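Local coordinates for T-cell surface glycoprotein CD1A1 antigen (Gallus gallus, PDB 3JVG), which probably presents lipid antigens to T cells, as other CD1 glycoproteins do, through an MHC class I-like ectodomain, at residues G231-L234 against T240-L243. Numbering follows the deposited sequence.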
ATOM      1  N   GLY A 231       6.892  -7.005 -14.257  1.00 39.71           N
ATOM      2  CA  GLY A 231       6.127  -5.809 -13.942  1.00 38.76           C
ATOM      3  C   GLY A 231       6.169  -5.610 -12.456  1.00 36.97           C
ATOM      4  O   GLY A 231       6.987  -6.200 -11.776  1.00 37.09           O
ATOM      5  N   THR A 232       5.290  -4.760 -11.958  1.00 36.05           N
ATOM      6  CA  THR A 232       5.188  -4.535 -10.547  1.00 34.87           C
ATOM      7  C   THR A 232       3.936  -5.285 -10.028  1.00 30.40           C
ATOM      8  O   THR A 232       3.012  -5.539 -10.798  1.00 29.35           O
ATOM      9  CB  THR A 232       5.171  -3.011 -10.237  1.00 37.37           C
ATOM     10  OG1 THR A 232       3.945  -2.444 -10.718  1.00 42.63           O
ATOM     11  CG2 THR A 232       6.335  -2.323 -10.947  1.00 41.16           C
ATOM     12  N   VAL A 233       3.949  -5.689  -8.764  1.00 25.84           N
ATOM     13  CA  VAL A 233       2.827  -6.427  -8.172  1.00 22.96           C
ATOM     14  C   VAL A 233       1.658  -5.472  -7.910  1.00 20.95           C
ATOM     15  O   VAL A 233       1.870  -4.375  -7.389  1.00 20.06           O
ATOM     16  CB  VAL A 233       3.266  -7.066  -6.835  1.00 22.87           C
ATOM     17  CG1 VAL A 233       2.108  -7.744  -6.096  1.00 20.60           C
ATOM     18  CG2 VAL A 233       4.444  -8.048  -7.096  1.00 23.10           C
ATOM     19  N   LEU A 234       0.443  -5.899  -8.253  1.00 18.78           N
ATOM     20  CA  LEU A 234      -0.711  -5.024  -8.171  1.00 19.10           C
ATOM     21  C   LEU A 234      -1.722  -5.639  -7.209  1.00 18.30           C
ATOM     22  O   LEU A 234      -1.863  -6.862  -7.158  1.00 17.69           O
ATOM     23  CB  LEU A 234      -1.362  -4.819  -9.582  1.00 19.87           C
ATOM     24  CG  LEU A 234      -0.610  -4.139 -10.717  1.00 21.06           C
ATOM     25  CD1 LEU A 234      -1.289  -4.331 -12.077  1.00 21.92           C
ATOM     26  CD2 LEU A 234      -0.528  -2.621 -10.394  1.00 23.12           C
ATOM     27  N   THR A 240      -5.517 -10.340  -2.469  1.00 16.77           N
ATOM     28  CA  THR A 240      -4.666 -11.236  -3.219  1.00 16.64           C
ATOM     29  C   THR A 240      -3.991 -10.265  -4.140  1.00 16.50           C
ATOM     30  O   THR A 240      -4.311  -9.072  -4.086  1.00 16.63           O
ATOM     31  CB  THR A 240      -5.454 -12.289  -4.019  1.00 17.03           C
ATOM     32  OG1 THR A 240      -6.344 -11.674  -4.959  1.00 17.39           O
ATOM     33  CG2 THR A 240      -6.245 -13.201  -3.082  1.00 17.51           C
ATOM     34  N   TYR A 241      -3.077 -10.760  -4.969  1.00 16.45           N
ATOM     35  CA  TYR A 241      -2.215  -9.940  -5.773  1.00 16.54           C
ATOM     36  C   TYR A 241      -2.163 -10.453  -7.218  1.00 16.80           C
ATOM     37  O   TYR A 241      -2.573 -11.603  -7.514  1.00 16.91           O
ATOM     38  CB  TYR A 241      -0.830  -9.930  -5.160  1.00 16.54           C
ATOM     39  CG  TYR A 241      -0.788  -9.228  -3.789  1.00 16.68           C
ATOM     40  CD1 TYR A 241      -0.719  -7.832  -3.716  1.00 17.04           C
ATOM     41  CD2 TYR A 241      -0.846  -9.957  -2.598  1.00 16.74           C
ATOM     42  CE1 TYR A 241      -0.656  -7.151  -2.490  1.00 17.44           C
ATOM     43  CE2 TYR A 241      -0.808  -9.303  -1.325  1.00 17.16           C
ATOM     44  CZ  TYR A 241      -0.736  -7.888  -1.286  1.00 18.53           C
ATOM     45  OH  TYR A 241      -0.695  -7.176  -0.089  1.00 18.13           O
ATOM     46  N   GLN A 242      -1.640  -9.579  -8.106  1.00 17.17           N
ATOM     47  CA  GLN A 242      -1.542  -9.851  -9.507  1.00 18.10           C
ATOM     48  C   GLN A 242      -0.231  -9.355  -9.949  1.00 19.22           C
ATOM     49  O   GLN A 242       0.252  -8.332  -9.438  1.00 19.93           O
ATOM     50  CB  GLN A 242      -2.551  -9.054 -10.331  1.00 18.83           C
ATOM     51  CG  GLN A 242      -3.979  -9.311 -10.057  1.00 22.14           C
ATOM     52  CD  GLN A 242      -4.872  -9.045 -11.300  1.00 22.25           C
ATOM     53  OE1 GLN A 242      -4.427  -9.099 -12.469  1.00 22.68           O
ATOM     54  NE2 GLN A 242      -6.125  -8.737 -11.031  1.00 20.55           N
ATOM     55  N   LEU A 243       0.313 -10.042 -10.952  1.00 20.08           N
ATOM     56  CA  LEU A 243       1.606  -9.688 -11.546  1.00 22.78           C
ATOM     57  C   LEU A 243       1.512  -9.947 -13.045  1.00 23.71           C
ATOM     58  O   LEU A 243       0.884 -10.925 -13.436  1.00 24.43           O
ATOM     59  CB  LEU A 243       2.741 -10.595 -11.012  1.00 21.69           C
ATOM     60  CG  LEU A 243       4.054  -9.948 -10.541  1.00 25.65           C
ATOM     61  CD1 LEU A 243       5.261 -10.893 -10.564  1.00 27.34           C
ATOM     62  CD2 LEU A 243       4.409  -8.649 -11.255  1.00 24.77           C
TER
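A chi1 of 175° in Val233 sets CG1 opposite the backbone N and CG2 opposite the carbonyl carbon, so that CG1 meets the ring of Tyr241 and CG2 meets Leu243, a worked example of how one branched residue bridges two neighbours on the facing strand. CG1 lies 3.7 Å from Tyr241 CD1, approaching the ring obliquely, while CG2 reaches Leu243 CG at 4.0 Å. The end of Leu243 reaches across to segment 231-234, where its CD2 packs 3.4 Å from Thr232 O and also meets Gly231 O. Between the backbones, Leu234 and Gln242 form an antiparallel hydrogen-bonded pair: Leu234 N donates to Gln242 O at 2.7 Å and nearly straight, and Gln242 N returns a more bent bond of 2.9 Å to Leu234 O. Each carbonyl also takes a CA-H...O contact, Gln242 O from Val233 and Leu234 O from Tyr241. Leu234 and Gln242 share one face of the sheet, on which another protein chain packs against both; Gln242 NE2 bonds to that chain's backbone and to Asn236. Tyr241 OH hydrogen-bonds Asp32 OD2 in the MHC-like part of the chain. Strand 228-235 is outermost in a four-stranded immunoglobulin C1-set sheet, and 241-249 lies between it and 197-206.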